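Ferrichrome ABC transporter substrate-binding protein (Staphylococcus pseudintermedius, PDB 5FLY) probably binds ferric siderophores of the ferrichrome type and hands them to an ABC transporter for iron uptake, as a class III solute-binding protein. Local coordinates at residues F8-A13 with P102-D107; P33-G38 with I86-D91; D54-L59 with Y257-P262; F106-Y111 with G172-R177. One frame throughout, in Å; residues are numbered along the deposited sequence.

Contact 1: F8-A13 with P102-D107; sequences FNLKTA and PTIAFD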
# COMPACT_ATOMS: atom_id res chain seq x y z
N PHE A 8 5.50 -4.79 22.13
CA PHE A 8 4.73 -4.73 20.90
C PHE A 8 4.49 -6.15 20.43
O PHE A 8 5.43 -6.92 20.28
CB PHE A 8 5.45 -3.93 19.83
CG PHE A 8 4.72 -3.91 18.54
CD1 PHE A 8 3.64 -3.06 18.37
CD2 PHE A 8 5.08 -4.76 17.51
CE1 PHE A 8 2.94 -3.04 17.19
CE2 PHE A 8 4.38 -4.76 16.34
CZ PHE A 8 3.31 -3.89 16.17
N ASN A 9 3.23 -6.51 20.23
CA ASN A 9 2.88 -7.87 19.84
C ASN A 9 2.81 -8.01 18.33
O ASN A 9 1.79 -7.72 17.71
CB ASN A 9 1.55 -8.25 20.48
CG ASN A 9 1.61 -8.16 21.99
OD1 ASN A 9 2.54 -8.66 22.62
ND2 ASN A 9 0.62 -7.49 22.59
N LEU A 10 3.91 -8.46 17.74
CA LEU A 10 4.01 -8.59 16.29
C LEU A 10 3.39 -9.90 15.80
O LEU A 10 3.73 -10.96 16.29
CB LEU A 10 5.47 -8.53 15.86
CG LEU A 10 5.80 -8.69 14.38
CD1 LEU A 10 5.22 -7.54 13.57
CD2 LEU A 10 7.30 -8.79 14.18
N LYS A 11 2.49 -9.81 14.82
CA LYS A 11 1.94 -11.00 14.18
C LYS A 11 2.95 -11.59 13.22
O LYS A 11 3.41 -10.90 12.31
CB LYS A 11 0.66 -10.67 13.42
CG LYS A 11 -0.42 -10.06 14.28
CD LYS A 11 -1.68 -9.79 13.47
CE LYS A 11 -2.87 -10.46 14.11
NZ LYS A 11 -4.11 -10.39 13.27
N THR A 12 3.28 -12.87 13.41
CA THR A 12 4.26 -13.55 12.58
C THR A 12 3.75 -14.93 12.19
O THR A 12 2.70 -15.37 12.67
CB THR A 12 5.60 -13.74 13.32
OG1 THR A 12 5.45 -14.75 14.31
CG2 THR A 12 6.08 -12.44 13.98
N ALA A 13 4.52 -15.61 11.34
CA ALA A 13 4.19 -16.97 10.94
C ALA A 13 4.09 -17.90 12.14
O ALA A 13 3.33 -18.87 12.11
CB ALA A 13 5.25 -17.50 9.97
N PRO A 102 16.04 -1.84 19.29
CA PRO A 102 14.83 -2.65 19.11
C PRO A 102 14.30 -2.52 17.69
O PRO A 102 14.15 -1.40 17.19
CB PRO A 102 13.86 -2.05 20.13
CG PRO A 102 14.75 -1.56 21.22
CD PRO A 102 15.99 -1.06 20.54
N THR A 103 14.05 -3.66 17.05
CA THR A 103 13.71 -3.71 15.64
C THR A 103 12.44 -4.52 15.43
O THR A 103 12.34 -5.67 15.88
CB THR A 103 14.87 -4.33 14.80
OG1 THR A 103 16.00 -3.44 14.81
CG2 THR A 103 14.43 -4.57 13.35
N ILE A 104 11.46 -3.89 14.78
CA ILE A 104 10.25 -4.59 14.32
C ILE A 104 10.36 -4.81 12.83
O ILE A 104 10.28 -3.86 12.03
CB ILE A 104 8.96 -3.82 14.63
CG1 ILE A 104 8.89 -3.43 16.11
CG2 ILE A 104 7.75 -4.65 14.30
CD1 ILE A 104 7.84 -2.42 16.40
N ALA A 105 10.54 -6.07 12.47
CA ALA A 105 10.63 -6.49 11.08
C ALA A 105 9.31 -7.12 10.67
O ALA A 105 9.07 -8.32 10.84
CB ALA A 105 11.78 -7.43 10.90
N PHE A 106 8.43 -6.27 10.16
CA PHE A 106 7.09 -6.69 9.83
C PHE A 106 7.02 -7.73 8.72
O PHE A 106 7.65 -7.60 7.67
CB PHE A 106 6.26 -5.49 9.39
CG PHE A 106 5.73 -4.66 10.53
CD1 PHE A 106 4.57 -5.04 11.19
CD2 PHE A 106 6.38 -3.51 10.92
CE1 PHE A 106 4.09 -4.28 12.25
CE2 PHE A 106 5.89 -2.73 11.95
CZ PHE A 106 4.75 -3.13 12.63
N ASP A 107 6.22 -8.76 8.98
CA ASP A 107 5.71 -9.67 7.95
C ASP A 107 4.49 -8.95 7.39
O ASP A 107 3.38 -9.04 7.94
CB ASP A 107 5.37 -11.05 8.55
CG ASP A 107 5.06 -12.13 7.49
OD1 ASP A 107 4.78 -11.90 6.30
OD2 ASP A 107 5.06 -13.29 7.92
O HOH W 1 3.99 -8.81 10.78
O HOH W 2 6.40 -14.14 10.07
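L10 reaches from strand 8-12 into the apolar side of strand 103-106. Its CB is followed by CG anti to the backbone N (chi1 178°), and the two methyls part there: CD1 goes to the F106 ring, 3.5 Å from CD1 of F106, while CD2 stops 3.8 Å from the carbonyl O of A105. CD1 of L10 also touches CG2 of I104, the two side chains sliding past each other in opposite directions. Two residues earlier, F8 takes CD1 of I104 over one face of its ring, a CH-pi contact 4.2 Å from the ring centroid, and its CZ meets CZ of F106 at 3.9 Å with the two ring planes 75° apart. Strand 103-106 is an outermost strand of the parallel sheet of one lobe, and strand 8-12 belongs to the two-stranded antiparallel hairpin 5-12/15-22, which packs here through side chains: no direct hydrogen bond joins the segments. Helix 113-124 completes the apolar cluster, with A119 and I123 on F8 and M120 on F106. One water donates to O of K11 and O of D107; a second accepts from N of A13 and donates to OD2 of D107, each of its bonds 2.7 Å long.

Contact 2: P33-G38 with I86-D91; sequences PTYAGG and ITYNTD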
# COMPACT_ATOMS: atom_id res chain seq x y z
N PRO A 33 9.19 1.41 3.70
CA PRO A 33 8.38 2.58 3.34
C PRO A 33 6.87 2.37 3.52
O PRO A 33 6.15 3.36 3.66
CB PRO A 33 8.72 2.82 1.87
CG PRO A 33 9.32 1.54 1.37
CD PRO A 33 10.02 0.95 2.56
N THR A 34 6.42 1.13 3.50
CA THR A 34 5.02 0.82 3.78
C THR A 34 4.51 1.49 5.06
O THR A 34 3.37 1.94 5.08
CB THR A 34 4.83 -0.71 3.88
OG1 THR A 34 5.14 -1.28 2.60
CG2 THR A 34 3.42 -1.07 4.30
N TYR A 35 5.36 1.59 6.08
CA TYR A 35 4.95 2.07 7.40
C TYR A 35 5.27 3.55 7.63
O TYR A 35 4.88 4.12 8.65
CB TYR A 35 5.59 1.19 8.50
CG TYR A 35 5.29 -0.26 8.22
CD1 TYR A 35 4.03 -0.79 8.50
CD2 TYR A 35 6.23 -1.07 7.61
CE1 TYR A 35 3.72 -2.09 8.19
CE2 TYR A 35 5.94 -2.37 7.30
CZ TYR A 35 4.67 -2.88 7.58
OH TYR A 35 4.35 -4.17 7.27
N ALA A 36 5.94 4.17 6.67
CA ALA A 36 6.38 5.55 6.85
C ALA A 36 5.24 6.54 6.90
O ALA A 36 5.19 7.38 7.80
CB ALA A 36 7.37 5.92 5.75
N GLY A 37 4.31 6.46 5.94
CA GLY A 37 3.21 7.41 5.89
C GLY A 37 2.35 7.34 7.14
O GLY A 37 1.91 8.37 7.66
N GLY A 38 2.10 6.13 7.61
CA GLY A 38 1.22 5.95 8.76
C GLY A 38 1.79 6.51 10.05
O GLY A 38 1.08 7.08 10.88
N ILE A 86 12.14 0.19 12.22
CA ILE A 86 11.03 -0.48 11.56
C ILE A 86 11.48 -0.93 10.18
O ILE A 86 11.99 -0.14 9.41
CB ILE A 86 9.79 0.44 11.38
CG1 ILE A 86 9.42 1.14 12.68
CG2 ILE A 86 8.60 -0.35 10.79
CD1 ILE A 86 9.03 0.22 13.79
N THR A 87 11.32 -2.22 9.88
CA THR A 87 11.67 -2.73 8.56
C THR A 87 10.75 -3.88 8.19
O THR A 87 9.71 -4.09 8.84
CB THR A 87 13.16 -3.17 8.50
OG1 THR A 87 13.54 -3.37 7.13
CG2 THR A 87 13.42 -4.43 9.35
N TYR A 88 11.10 -4.61 7.14
CA TYR A 88 10.36 -5.80 6.71
C TYR A 88 11.11 -7.04 7.12
O TYR A 88 12.34 -7.02 7.24
CB TYR A 88 10.15 -5.87 5.20
CG TYR A 88 9.46 -4.72 4.52
CD1 TYR A 88 8.09 -4.52 4.63
CD2 TYR A 88 10.18 -3.88 3.69
CE1 TYR A 88 7.48 -3.48 3.96
CE2 TYR A 88 9.58 -2.83 3.04
CZ TYR A 88 8.24 -2.64 3.17
OH TYR A 88 7.69 -1.59 2.49
N ASN A 89 10.40 -8.15 7.28
CA ASN A 89 11.08 -9.38 7.61
C ASN A 89 11.92 -9.88 6.43
O ASN A 89 12.77 -10.75 6.60
CB ASN A 89 10.07 -10.45 8.09
CG ASN A 89 9.18 -10.99 6.98
OD1 ASN A 89 9.01 -10.35 5.95
ND2 ASN A 89 8.60 -12.16 7.22
N THR A 90 11.75 -9.28 5.25
CA THR A 90 12.58 -9.61 4.08
C THR A 90 13.97 -8.97 4.15
O THR A 90 14.86 -9.32 3.37
CB THR A 90 11.92 -9.17 2.77
OG1 THR A 90 11.59 -7.78 2.84
CG2 THR A 90 10.67 -9.98 2.48
N ASP A 91 14.15 -8.05 5.09
CA ASP A 91 15.40 -7.30 5.17
C ASP A 91 16.56 -8.23 5.50
O ASP A 91 16.55 -8.88 6.52
CB ASP A 91 15.27 -6.19 6.22
CG ASP A 91 16.37 -5.15 6.13
OD1 ASP A 91 17.50 -5.48 5.68
OD2 ASP A 91 16.09 -3.99 6.53
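I86, in strand 84-88, turns CG2 toward the Y35 side chain and comes within 4.0 Å of its CD2, the two side chains crossing at about a right angle. T87 points its CB away from segment 33-38; its OG1 donates to the anti lone pair of D91 OD2 (2.7 Å) and so ties the strand end to the turn that follows. Y88 has the largest share of the contact. Its CG stands anti to the carbonyl carbon (chi1 -57°); beyond it the ring end comes close to residues 33-35. There CE1 meets CE2 of Y35 at 3.8 Å, the two planes 55° apart, and CE2 lies at the same distance from CD of P33. At the tip, Y88 OH and T34 OG1 share a short hydrogen bond of 2.6 Å, with OG1 in the plane of the tyrosine ring at its edge. From Y88 to D91 the chain folds into a type I beta turn, closed by D91 N donating to Y88 O. The contact thus joins the chain following strand 28-30 to the C-terminal end of its parallel neighbour 84-88. Bonded to T34 OG1, the Y88 hydroxyl probably helps hold this pocket residue's rotation from the second shell.

Contact 3: D54-L59 with Y257-P262; sequences DQSPVL and YWYNDP. With 7PG (2,5,8,11,14,17,20,23-octaoxapentacosan-25-ol), chain P.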
# COMPACT_ATOMS: atom_id res chain seq x y z
N ASP A 54 10.89 9.05 -1.38
CA ASP A 54 11.03 10.17 -2.29
C ASP A 54 10.53 9.86 -3.70
O ASP A 54 10.32 10.78 -4.49
CB ASP A 54 12.48 10.63 -2.33
CG ASP A 54 12.82 11.57 -1.18
OD1 ASP A 54 11.87 12.03 -0.49
OD2 ASP A 54 14.02 11.84 -0.96
N GLN A 55 10.33 8.58 -3.99
CA GLN A 55 9.81 8.19 -5.30
C GLN A 55 8.29 8.28 -5.37
O GLN A 55 7.73 8.21 -6.45
CB GLN A 55 10.30 6.79 -5.64
CG GLN A 55 11.77 6.77 -6.02
CD GLN A 55 12.56 5.74 -5.26
OE1 GLN A 55 12.21 4.56 -5.23
NE2 GLN A 55 13.66 6.17 -4.65
N SER A 56 7.63 8.43 -4.22
CA SER A 56 6.19 8.74 -4.18
C SER A 56 5.96 10.24 -4.02
O SER A 56 6.45 10.84 -3.06
CB SER A 56 5.50 8.01 -3.03
OG SER A 56 4.25 8.65 -2.75
N PRO A 57 5.20 10.86 -4.95
CA PRO A 57 4.96 12.29 -4.80
C PRO A 57 4.23 12.60 -3.51
O PRO A 57 4.43 13.67 -2.93
CB PRO A 57 4.10 12.64 -6.02
CG PRO A 57 4.38 11.55 -7.01
CD PRO A 57 4.62 10.32 -6.20
N VAL A 58 3.42 11.66 -3.06
CA VAL A 58 2.63 11.83 -1.84
C VAL A 58 3.54 11.84 -0.62
O VAL A 58 3.50 12.77 0.18
CB VAL A 58 1.59 10.70 -1.68
CG1 VAL A 58 0.81 10.86 -0.36
CG2 VAL A 58 0.64 10.68 -2.89
N LEU A 59 4.35 10.80 -0.47
CA LEU A 59 5.21 10.70 0.70
C LEU A 59 6.38 11.68 0.66
O LEU A 59 6.81 12.15 1.70
CB LEU A 59 5.73 9.27 0.87
CG LEU A 59 4.65 8.19 0.98
CD1 LEU A 59 5.29 6.81 1.08
CD2 LEU A 59 3.73 8.43 2.17
N TYR A 257 0.29 5.54 -6.36
CA TYR A 257 -0.61 4.46 -5.93
C TYR A 257 0.05 3.27 -5.21
O TYR A 257 -0.65 2.39 -4.72
CB TYR A 257 -1.38 3.93 -7.14
CG TYR A 257 -2.66 4.67 -7.44
CD1 TYR A 257 -2.64 5.98 -7.93
CD2 TYR A 257 -3.88 4.07 -7.22
CE1 TYR A 257 -3.81 6.65 -8.19
CE2 TYR A 257 -5.06 4.74 -7.47
CZ TYR A 257 -5.01 6.04 -7.96
OH TYR A 257 -6.18 6.71 -8.23
N TRP A 258 1.38 3.21 -5.16
CA TRP A 258 2.03 2.03 -4.59
C TRP A 258 1.64 1.76 -3.14
O TRP A 258 1.52 0.60 -2.75
CB TRP A 258 3.55 2.15 -4.64
CG TRP A 258 4.15 1.92 -5.98
CD1 TRP A 258 3.73 1.02 -6.93
CD2 TRP A 258 5.26 2.61 -6.54
NE1 TRP A 258 4.52 1.12 -8.05
CE2 TRP A 258 5.47 2.09 -7.83
CE3 TRP A 258 6.11 3.63 -6.07
CZ2 TRP A 258 6.50 2.54 -8.66
CZ3 TRP A 258 7.13 4.08 -6.90
CH2 TRP A 258 7.31 3.54 -8.18
N TYR A 259 1.50 2.81 -2.34
CA TYR A 259 1.39 2.65 -0.88
C TYR A 259 -0.06 2.59 -0.37
O TYR A 259 -1.01 2.80 -1.14
CB TYR A 259 2.20 3.78 -0.21
CG TYR A 259 3.67 3.62 -0.53
CD1 TYR A 259 4.41 2.62 0.08
CD2 TYR A 259 4.29 4.40 -1.49
CE1 TYR A 259 5.74 2.42 -0.22
CE2 TYR A 259 5.64 4.20 -1.81
CZ TYR A 259 6.34 3.20 -1.17
OH TYR A 259 7.67 2.98 -1.47
N ASN A 260 -0.24 2.26 0.91
CA ASN A 260 -1.58 2.16 1.49
C ASN A 260 -1.65 2.82 2.87
O ASN A 260 -2.49 2.47 3.69
CB ASN A 260 -2.04 0.68 1.57
CG ASN A 260 -1.13 -0.22 2.41
OD1 ASN A 260 -0.25 0.23 3.13
ND2 ASN A 260 -1.38 -1.52 2.32
N ASP A 261 -0.76 3.78 3.10
CA ASP A 261 -0.80 4.64 4.28
C ASP A 261 -1.94 5.67 4.19
O ASP A 261 -2.48 5.93 3.11
CB ASP A 261 0.52 5.37 4.40
CG ASP A 261 0.74 6.28 3.23
OD1 ASP A 261 1.21 5.79 2.18
OD2 ASP A 261 0.35 7.48 3.33
N PRO A 262 -2.29 6.32 5.31
CA PRO A 262 -3.41 7.28 5.27
C PRO A 262 -3.25 8.43 4.27
O PRO A 262 -4.27 8.88 3.74
CB PRO A 262 -3.46 7.82 6.72
CG PRO A 262 -2.89 6.66 7.55
CD PRO A 262 -1.82 6.05 6.68
C2 7PG P . 7.45 -0.29 -4.48
O1 7PG P . 7.67 0.01 -5.83
C3 7PG P . 7.04 -0.89 -6.70
C4 7PG P . 8.05 -1.90 -7.23
O2 7PG P . 7.56 -2.56 -8.36
C5 7PG P . 6.31 -3.16 -8.19
C6 7PG P . 6.20 -4.48 -8.94
O3 7PG P . 5.40 -5.37 -8.22
C7 7PG P . 6.05 -6.12 -7.23
C8 7PG P . 4.99 -6.78 -6.33
O4 7PG P . 5.56 -7.45 -5.23
C9 7PG P . 6.32 -6.64 -4.39
C10 7PG P . 6.36 -7.13 -2.94
O5 7PG P . 6.48 -5.98 -2.14
C11 7PG P . 6.23 -6.11 -0.76
C12 7PG P . 5.87 -4.74 -0.19
O6 7PG P . 4.57 -4.76 0.35
C13 7PG P . 3.53 -4.25 -0.44
C14 7PG P . 3.66 -2.74 -0.58
O7 7PG P . 2.39 -2.16 -0.44
C15 7PG P . 2.38 -0.86 0.09
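Y259 offers one face of its ring to L59, whose CD1 sits 3.9 Å from the centroid and 21° off the ring normal, a CH-pi contact; the opposite face is covered by CB of W258. S56 CB approaches the same ring obliquely, 4.0 Å from CE2. The indole of W258 receives the bound polyether on one face: O1 of 7PG stands 3.5 Å above the plane, over its centre, with C3 beside it near NE1 and CE2. Toward segment 54-59, CZ3 of W258 lies 4.2 Å from the carbonyl O of Q55. At its polar end, the indole NE1 is hydrogen-bonded to OE2 of E162. Here a loop of one lobe, running into helix 57-62, meets the chain that leads into helix 262-278, on the wall of a pocket between the two lobes of the class III binding-protein fold. Both partners carry an N-cap. S56 OG, anti to its backbone N (chi1 161°), accepts a nearly straight bond from L59 N at 3.1 Å (174°) and a weak one from V58 N. D261 caps the first turn of helix 262-278 with a weak bond to N of Y263, and its OD1 is hydrogen-bonded to OG1 of T264. The branch of L59 that does not serve Y259 goes to this carboxylate: CD2 lies 3.6 Å from OD1 of D261 and touches OD2 as well, so a methyl group packs against both oxygens. Farther along the ligand, C15 approaches O of W258 at 3.3 Å and CA of Y259.

Contact 4: F106-Y111 with G172-R177; sequences FDYAKY and GKNWGR. With 7PG (2,5,8,11,14,17,20,23-octaoxapentacosan-25-ol), chain P.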
# COMPACT_ATOMS: atom_id res chain seq x y z
N PHE A 106 8.43 -6.27 10.16
CA PHE A 106 7.09 -6.69 9.83
C PHE A 106 7.02 -7.73 8.72
O PHE A 106 7.65 -7.60 7.67
CB PHE A 106 6.26 -5.49 9.39
CG PHE A 106 5.73 -4.66 10.53
CD1 PHE A 106 4.57 -5.04 11.19
CD2 PHE A 106 6.38 -3.51 10.92
CE1 PHE A 106 4.09 -4.28 12.25
CE2 PHE A 106 5.89 -2.73 11.95
CZ PHE A 106 4.75 -3.13 12.63
N ASP A 107 6.22 -8.76 8.98
CA ASP A 107 5.71 -9.67 7.95
C ASP A 107 4.49 -8.95 7.39
O ASP A 107 3.38 -9.04 7.94
CB ASP A 107 5.37 -11.05 8.55
CG ASP A 107 5.06 -12.13 7.49
OD1 ASP A 107 4.78 -11.90 6.30
OD2 ASP A 107 5.06 -13.29 7.92
N TYR A 108 4.72 -8.17 6.34
CA TYR A 108 3.72 -7.27 5.77
C TYR A 108 2.33 -7.90 5.65
O TYR A 108 1.32 -7.33 6.08
CB TYR A 108 4.17 -6.78 4.40
CG TYR A 108 3.04 -6.10 3.66
CD1 TYR A 108 2.65 -4.83 4.02
CD2 TYR A 108 2.34 -6.76 2.66
CE1 TYR A 108 1.60 -4.20 3.40
CE2 TYR A 108 1.27 -6.14 2.02
CZ TYR A 108 0.92 -4.86 2.40
OH TYR A 108 -0.13 -4.22 1.79
N ALA A 109 2.28 -9.10 5.07
CA ALA A 109 1.00 -9.71 4.71
C ALA A 109 0.13 -10.12 5.91
O ALA A 109 -1.04 -10.45 5.72
CB ALA A 109 1.25 -10.93 3.83
N LYS A 110 0.67 -10.06 7.12
CA LYS A 110 -0.10 -10.43 8.31
C LYS A 110 -1.08 -9.36 8.79
O LYS A 110 -1.90 -9.62 9.67
CB LYS A 110 0.85 -10.78 9.46
CG LYS A 110 1.68 -12.02 9.22
CD LYS A 110 0.79 -13.24 9.10
CE LYS A 110 1.60 -14.50 8.87
NZ LYS A 110 0.68 -15.66 8.81
N TYR A 111 -1.00 -8.16 8.20
CA TYR A 111 -1.88 -7.04 8.57
C TYR A 111 -2.62 -6.51 7.35
O TYR A 111 -1.99 -6.15 6.35
CB TYR A 111 -1.08 -5.88 9.18
CG TYR A 111 -0.40 -6.19 10.50
CD1 TYR A 111 0.85 -6.79 10.54
CD2 TYR A 111 -1.02 -5.87 11.70
CE1 TYR A 111 1.46 -7.07 11.76
CE2 TYR A 111 -0.42 -6.14 12.91
CZ TYR A 111 0.82 -6.74 12.94
OH TYR A 111 1.42 -6.99 14.16
N GLY A 172 -3.92 -8.74 -5.38
CA GLY A 172 -4.95 -9.15 -4.46
C GLY A 172 -5.58 -7.96 -3.75
O GLY A 172 -5.37 -6.82 -4.14
N LYS A 173 -6.34 -8.21 -2.68
CA LYS A 173 -7.11 -7.13 -2.06
C LYS A 173 -6.30 -6.20 -1.15
O LYS A 173 -6.82 -5.17 -0.73
CB LYS A 173 -8.29 -7.72 -1.28
CG LYS A 173 -9.27 -8.48 -2.16
CD LYS A 173 -10.56 -8.84 -1.42
CE LYS A 173 -11.58 -9.51 -2.34
NZ LYS A 173 -11.09 -10.84 -2.83
N ASN A 174 -5.05 -6.52 -0.86
CA ASN A 174 -4.28 -5.70 0.08
C ASN A 174 -2.80 -5.66 -0.30
O ASN A 174 -1.94 -6.05 0.51
CB ASN A 174 -4.47 -6.25 1.52
CG ASN A 174 -4.25 -5.20 2.61
OD1 ASN A 174 -5.21 -4.65 3.16
ND2 ASN A 174 -3.00 -4.95 2.95
N TRP A 175 -2.49 -5.18 -1.50
CA TRP A 175 -1.10 -5.02 -1.92
C TRP A 175 -0.84 -3.65 -2.56
O TRP A 175 -0.02 -3.51 -3.47
CB TRP A 175 -0.71 -6.15 -2.88
CG TRP A 175 0.71 -6.57 -2.68
CD1 TRP A 175 1.81 -6.07 -3.30
CD2 TRP A 175 1.18 -7.55 -1.75
NE1 TRP A 175 2.95 -6.69 -2.83
CE2 TRP A 175 2.59 -7.60 -1.88
CE3 TRP A 175 0.56 -8.40 -0.84
CZ2 TRP A 175 3.37 -8.47 -1.12
CZ3 TRP A 175 1.34 -9.27 -0.10
CH2 TRP A 175 2.73 -9.28 -0.24
N GLY A 176 -1.52 -2.63 -2.05
CA GLY A 176 -1.37 -1.30 -2.60
C GLY A 176 -1.95 -1.20 -3.99
O GLY A 176 -2.81 -2.00 -4.36
N ARG A 177 -1.49 -0.20 -4.74
CA ARG A 177 -1.96 0.09 -6.08
C ARG A 177 -3.47 0.28 -6.12
O ARG A 177 -4.11 -0.03 -7.12
CB ARG A 177 -1.53 -1.02 -7.05
CG ARG A 177 -0.04 -1.10 -7.25
CD ARG A 177 0.65 -1.92 -6.18
NE ARG A 177 2.07 -2.09 -6.49
CZ ARG A 177 2.99 -2.47 -5.61
NH1 ARG A 177 2.67 -2.72 -4.35
NH2 ARG A 177 4.25 -2.58 -6.00
C2 7PG P . 7.45 -0.29 -4.48
O1 7PG P . 7.67 0.01 -5.83
C3 7PG P . 7.04 -0.89 -6.70
C4 7PG P . 8.05 -1.90 -7.23
O2 7PG P . 7.56 -2.56 -8.36
C5 7PG P . 6.31 -3.16 -8.19
C6 7PG P . 6.20 -4.48 -8.94
O3 7PG P . 5.40 -5.37 -8.22
C7 7PG P . 6.05 -6.12 -7.23
C8 7PG P . 4.99 -6.78 -6.33
O4 7PG P . 5.56 -7.45 -5.23
C9 7PG P . 6.32 -6.64 -4.39
C10 7PG P . 6.36 -7.13 -2.94
O5 7PG P . 6.48 -5.98 -2.14
C11 7PG P . 6.23 -6.11 -0.76
C12 7PG P . 5.87 -4.74 -0.19
O6 7PG P . 4.57 -4.76 0.35
C13 7PG P . 3.53 -4.25 -0.44
C14 7PG P . 3.66 -2.74 -0.58
O7 7PG P . 2.39 -2.16 -0.44
C15 7PG P . 2.38 -0.86 0.09
O HOH W 3 -1.65 -3.73 5.04
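Y108 and W175 make an edge-to-face pair: the tyrosine turns its edge to the face of the indole, the planes at 80° and the centroids of the Y108 ring and the six-membered ring of W175 5.0 Å apart. CG of Y108 stands anti to the backbone N (chi1 167°), on the side of segment 172-177. CE2 of Y108 touches CE3 of W175 at 3.7 Å. One direct hydrogen bond crosses the contact. Y108 OH donates to O of N174 at 2.9 Å, reaching it from above the carbonyl plane, 53° out of it. A water accepts from ND2 of N174 and donates to O of Y111, both bonds 2.8 Å. N174 OD1 is taken by NE2 of Q184 and N of Y113. Within 172-177, NH1 of R177 donates to O of W175 (2.9 Å), while its NE forms a salt bridge with E162. The bound polyether touches both rings and the arginine. O6 of 7PG lies 3.7 Å above the Y108 ring, over its centre; C13 lies over one face of W175; C10 meets the indole edge in its plane; and NH2 of R177 comes close to C5. The two loops belong to different lobes: the tyrosine hydroxyl joins them directly, the water by a bridge. Their aromatic surfaces face a neutral, flexible ligand mainly through van der Waals contact, with the arginine's charge probably balanced by E162.

Contacts 3 and 4 line the polyether pocket, contact 2 adds T34 to it, and contact 1 lies behind, with the F106 side chain about 9 Å from 7PG. Contacts 1 and 4 share F106 and D107, and K11 N is probably hydrogen-bonded to Y111 OH (3.1 Å). Contacts 1 and 2 meet through neighbouring strands 103-106 and 84-88, where F106 N lies 2.9 Å from T87 O. Contact 2 touches contact 3 at P33 with Y259 and at G37-G38 with D261-P262, their centres about 13 Å apart. Contacts 3 and 4 both touch the ligand; N260 ND2 packs 3.0 Å from Y108 OH. Contacts 1 and 3 do not meet, their nearest atoms about 11 Å apart.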